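Local coordinates for protein periplasmic beta-glucosidase (Pseudomonas aeruginosa, PDB 6R5O) that probably hydrolyses terminal, non-reducing beta-D-glucosyl residues of beta-glucosides in the periplasm, releasing beta-D-glucose, as a member of glycosyl hydrolase family 3, at residues S254-V259 / N286-L291; P230-R235 / R276-A281. The protein carries 1 engineered substitution. All blocks are in the same frame, centred on the assembly; numbering follows the deposited sequence.

Contact 1: S254-V259 / N286-L291; sequences SNHGAV and NMNDDL. Engineered in segment 254-259: Asn255 (natural residue Asp). With BGC (beta-D-glucopyranose), chain C; BGC (beta-D-glucopyranose), chain D.
Met287 packs against the turn that carries His256: its sulfur SD is 3.7 Å from His256 CA, and the bend at chi3 (-77°) brings CE to 3.5 Å from Ser254 O. The imidazole of His256 is sandwiched. Asn288 CB sits over one face, 4.0 Å from the ring centroid, and C5 of the chain D glucose covers the opposite face. One backbone bond joins the segments, Gly257 N to Met287 O (3.2 Å, 159° at the hydrogen). Asp289 brings its carboxylate against the glycine, OD2 coming to 3.0 Å from Gly257 CA, while OD1 accepts from Leu291 N in an Asx turn. A water bridges this OD2 and Ser254 OG. Farther along, the methyls Val259 CG1 and Leu291 CD1 meet at 3.4 Å. Behind the first shell, Asn255 to Ala258 form a type II beta turn, and Val221 O holds the amide ND2 of Asn255, an engineered replacement of the natural aspartate. The turn presents His256 N to O1 of the chain C glucose at 3.1 Å. The loop after strand 251-253 thus meets strand 286-287 and the loop that follows it at the sugar-binding end of a TIM-like barrel, as expected of a family 3 N-terminal domain.

Contact 2: P230-R235 / R276-A281; sequences PATANR and RLAIQA
Ala281 CB fits against the backbone between Ala233 and Asn234, 3.7 Å from Ala233 C, and is the tightly packed part of the contact. Small side chains let the loop and the helix come together, the CA atoms of Ala233 and Ala278 lying 4.7 Å apart. One turn of helix earlier, Ala278 turns its CA-H to the carbonyl of Thr232, with Ala278 CA 3.5 Å from Thr232 O and 145° at the hydrogen. The Thr232 methyl CG2, placed anti to the backbone N, reaches Ala278 CB at 4.2 Å, and Ala233 CB meets Leu277 CB at 4.1 Å. The Arg235 backbone still lies close to Ala281, CA to CA 4.0 Å, but its exposed side chain is the loose part: the extended chain runs past the last turn, CG 3.9 Å from Gln280 O, and NH1 approaches that carbonyl obliquely, at an angle too poor for a hydrogen bond. Polar atoms here have partners beyond the two segments: Gln280 NE2 is hydrogen-bonded to Asp309 OD2, Ala281 O accepts from Thr239 OG1, and Asn234 N-caps helix 235-245 through OD1 to Leu237 N. Helix 271-281 lies between the loop after strand 229-230 and helix 291-301, whose Tyr292 touches Ala278, while Leu262 of helix 262-265 covers Thr232 and Ala233.

In the fold
Contacts 1 and 2 alternate along the chain and lie with their centres about 12 Å apart in the N-terminal domain. They touch directly: Thr232 CG2 packs 3.3 Å from Ala258 O and 3.8 Å from Val259 CG2, and that same valine methyl stands 3.8 Å from Ala278 CB. Val259 therefore lies at the junction of the two. Helix 271-281 leads into strand 286-287, linking contact 2 to contact 1 through the chain as well. Contact 1 borders the glucose site, completed around the sugars by Asp79, Arg137, Lys176, His177 and Glu486. Contact 2 lies farther from the sugars, the Thr232 side chain being about 10 Å from a bound glucose.

Contact 1: S254-V259 / N286-L291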
# COMPACT_ATOMS: atom_id res chain seq x y z
N SER A 254 18.56 20.38 -5.27
CA SER A 254 18.46 19.45 -4.13
C SER A 254 17.25 19.82 -3.26
O SER A 254 16.85 20.99 -3.28
CB SER A 254 19.75 19.48 -3.35
OG SER A 254 19.54 19.38 -1.96
N ASN A 255 16.67 18.85 -2.53
CA ASN A 255 15.73 19.10 -1.40
C ASN A 255 16.58 19.46 -0.15
O ASN A 255 17.82 19.32 -0.24
CB ASN A 255 14.81 17.91 -1.17
CG ASN A 255 13.33 18.25 -1.15
OD1 ASN A 255 12.84 18.83 -0.19
ND2 ASN A 255 12.60 17.85 -2.18
N HIS A 256 15.94 19.91 0.94
CA HIS A 256 16.61 20.55 2.11
C HIS A 256 17.53 19.55 2.82
O HIS A 256 16.99 18.66 3.49
CB HIS A 256 15.57 21.15 3.08
CG HIS A 256 16.14 22.10 4.08
ND1 HIS A 256 17.19 21.76 4.92
CD2 HIS A 256 15.82 23.37 4.38
CE1 HIS A 256 17.50 22.78 5.68
NE2 HIS A 256 16.68 23.79 5.36
N GLY A 257 18.86 19.68 2.66
CA GLY A 257 19.86 18.73 3.20
C GLY A 257 19.79 17.33 2.57
O GLY A 257 20.34 16.39 3.19
N ALA A 258 19.19 17.16 1.38
CA ALA A 258 18.95 15.86 0.70
C ALA A 258 20.26 15.15 0.30
O ALA A 258 20.18 13.94 -0.05
CB ALA A 258 18.09 16.07 -0.53
N VAL A 259 21.39 15.87 0.30
CA VAL A 259 22.72 15.34 -0.14
C VAL A 259 23.38 14.63 1.04
O VAL A 259 23.84 13.52 0.84
CB VAL A 259 23.61 16.44 -0.77
CG1 VAL A 259 25.08 16.02 -0.85
CG2 VAL A 259 23.12 16.81 -2.16
N ASN A 286 22.86 22.66 -4.36
CA ASN A 286 22.93 22.04 -3.01
C ASN A 286 22.26 22.96 -1.98
O ASN A 286 22.88 23.97 -1.57
CB ASN A 286 24.40 21.77 -2.65
CG ASN A 286 24.60 21.20 -1.26
OD1 ASN A 286 23.81 20.38 -0.78
ND2 ASN A 286 25.69 21.60 -0.62
N MET A 287 21.04 22.61 -1.55
CA MET A 287 20.22 23.39 -0.57
C MET A 287 20.73 23.15 0.87
O MET A 287 20.63 22.01 1.35
CB MET A 287 18.74 23.00 -0.67
CG MET A 287 17.81 24.03 -0.06
SD MET A 287 16.06 23.54 0.03
CE MET A 287 15.55 23.76 -1.67
N ASN A 288 21.35 24.18 1.46
CA ASN A 288 21.54 24.44 2.92
C ASN A 288 22.77 23.74 3.49
O ASN A 288 23.57 24.45 4.10
CB ASN A 288 20.29 24.13 3.76
CG ASN A 288 20.00 25.20 4.80
OD1 ASN A 288 20.27 25.02 5.99
ND2 ASN A 288 19.45 26.32 4.36
N ASP A 289 22.92 22.41 3.33
CA ASP A 289 23.84 21.57 4.16
C ASP A 289 25.32 21.91 3.88
O ASP A 289 26.16 21.56 4.75
CB ASP A 289 23.54 20.07 4.02
CG ASP A 289 23.59 19.48 2.63
OD1 ASP A 289 24.50 19.85 1.85
OD2 ASP A 289 22.73 18.62 2.33
N ASP A 290 25.64 22.55 2.75
CA ASP A 290 26.97 23.13 2.41
C ASP A 290 28.02 22.04 2.13
O ASP A 290 29.22 22.35 2.17
CB ASP A 290 27.47 24.08 3.50
CG ASP A 290 26.77 25.43 3.55
OD1 ASP A 290 25.87 25.66 2.70
OD2 ASP A 290 27.12 26.23 4.44
N LEU A 291 27.60 20.81 1.83
CA LEU A 291 28.52 19.69 1.52
C LEU A 291 29.34 20.02 0.27
O LEU A 291 30.59 19.91 0.33
CB LEU A 291 27.70 18.40 1.32
CG LEU A 291 27.03 17.85 2.57
CD1 LEU A 291 26.34 16.52 2.26
CD2 LEU A 291 28.02 17.69 3.72
C2 BGC C . 10.70 20.59 0.62
C3 BGC C . 10.20 21.36 -0.57
C4 BGC C . 10.43 22.84 -0.37
C5 BGC C . 11.89 23.15 0.03
C6 BGC C . 12.13 24.57 0.49
C1 BGC C . 12.21 20.96 0.75
O1 BGC C . 12.92 20.16 1.68
O2 BGC C . 10.33 19.19 0.43
O3 BGC C . 8.83 21.04 -0.66
O4 BGC C . 10.08 23.44 -1.61
O5 BGC C . 12.35 22.35 1.13
O6 BGC C . 11.08 24.88 1.40
C2 BGC D . 10.93 21.40 5.86
C3 BGC D . 11.31 22.53 6.82
C4 BGC D . 12.45 22.13 7.75
C5 BGC D . 13.59 21.38 7.07
C6 BGC D . 14.46 20.69 8.16
C1 BGC D . 12.17 20.97 5.10
O1 BGC D . 11.78 19.97 4.11
O2 BGC D . 9.89 21.78 4.94
O3 BGC D . 10.18 22.91 7.65
O4 BGC D . 13.00 23.33 8.31
O5 BGC D . 13.14 20.46 6.04
O6 BGC D . 14.12 19.30 8.38
O HOH W 1 21.40 19.47 0.27

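Contact 2: P230-R235 / R276-A281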
# COMPACT_ATOMS: atom_id res chain seq x y z
N PRO A 230 17.92 6.41 -3.90
CA PRO A 230 17.59 7.79 -3.54
C PRO A 230 17.68 8.71 -4.76
O PRO A 230 18.74 8.72 -5.37
CB PRO A 230 18.66 8.21 -2.52
CG PRO A 230 19.24 6.90 -2.00
CD PRO A 230 19.05 5.89 -3.11
N ALA A 231 16.62 9.45 -5.07
CA ALA A 231 16.54 10.31 -6.28
C ALA A 231 17.73 11.29 -6.32
O ALA A 231 18.17 11.61 -7.44
CB ALA A 231 15.21 11.00 -6.35
N THR A 232 18.23 11.73 -5.16
CA THR A 232 19.37 12.69 -5.02
C THR A 232 20.65 12.08 -5.61
O THR A 232 21.57 12.86 -5.94
CB THR A 232 19.57 13.13 -3.56
OG1 THR A 232 18.40 13.80 -3.09
CG2 THR A 232 20.75 14.05 -3.34
N ALA A 233 20.73 10.75 -5.74
CA ALA A 233 21.92 10.02 -6.24
C ALA A 233 21.55 9.04 -7.38
O ALA A 233 22.30 8.09 -7.62
CB ALA A 233 22.59 9.30 -5.10
N ASN A 234 20.46 9.29 -8.10
CA ASN A 234 19.88 8.36 -9.10
C ASN A 234 20.24 8.85 -10.50
O ASN A 234 19.46 9.65 -11.08
CB ASN A 234 18.36 8.26 -8.88
CG ASN A 234 17.70 7.14 -9.67
OD1 ASN A 234 17.97 6.99 -10.86
ND2 ASN A 234 16.83 6.39 -9.01
N ARG A 235 21.40 8.43 -11.01
CA ARG A 235 21.92 8.87 -12.34
C ARG A 235 20.91 8.53 -13.45
O ARG A 235 20.83 9.29 -14.42
CB ARG A 235 23.29 8.25 -12.65
CG ARG A 235 24.07 9.04 -13.68
CD ARG A 235 25.05 8.26 -14.56
NE ARG A 235 25.38 9.03 -15.76
CZ ARG A 235 26.46 9.80 -15.92
NH1 ARG A 235 27.37 9.93 -14.97
NH2 ARG A 235 26.62 10.44 -17.07
N ARG A 276 30.07 13.49 -3.96
CA ARG A 276 30.44 12.79 -5.22
C ARG A 276 29.19 12.20 -5.87
O ARG A 276 28.92 12.53 -7.03
CB ARG A 276 31.48 11.71 -4.93
CG ARG A 276 31.99 11.02 -6.18
CD ARG A 276 32.86 9.82 -5.84
NE ARG A 276 32.05 8.61 -5.83
CZ ARG A 276 31.82 7.82 -4.78
NH1 ARG A 276 31.05 6.76 -4.95
NH2 ARG A 276 32.36 8.06 -3.60
N LEU A 277 28.46 11.35 -5.15
CA LEU A 277 27.29 10.58 -5.66
C LEU A 277 26.29 11.54 -6.31
O LEU A 277 25.81 11.24 -7.42
CB LEU A 277 26.62 9.83 -4.50
CG LEU A 277 26.96 8.35 -4.35
CD1 LEU A 277 28.42 8.05 -4.70
CD2 LEU A 277 26.66 7.88 -2.94
N ALA A 278 26.00 12.65 -5.63
CA ALA A 278 24.95 13.62 -6.01
C ALA A 278 25.43 14.46 -7.20
O ALA A 278 24.66 14.60 -8.18
CB ALA A 278 24.61 14.48 -4.82
N ILE A 279 26.64 15.01 -7.15
CA ILE A 279 27.14 15.90 -8.24
C ILE A 279 27.17 15.10 -9.54
O ILE A 279 26.84 15.68 -10.57
CB ILE A 279 28.49 16.58 -7.91
CG1 ILE A 279 28.82 17.65 -8.95
CG2 ILE A 279 29.63 15.58 -7.75
CD1 ILE A 279 29.55 18.85 -8.40
N GLN A 280 27.49 13.79 -9.48
CA GLN A 280 27.70 12.92 -10.67
C GLN A 280 26.38 12.35 -11.17
O GLN A 280 26.36 11.89 -12.30
CB GLN A 280 28.73 11.84 -10.34
CG GLN A 280 30.16 12.36 -10.39
CD GLN A 280 31.21 11.29 -10.34
OE1 GLN A 280 30.95 10.16 -9.95
NE2 GLN A 280 32.44 11.67 -10.68
N ALA A 281 25.32 12.40 -10.38
CA ALA A 281 23.99 11.89 -10.76
C ALA A 281 23.27 12.90 -11.65
O ALA A 281 22.53 12.48 -12.54
CB ALA A 281 23.19 11.57 -9.53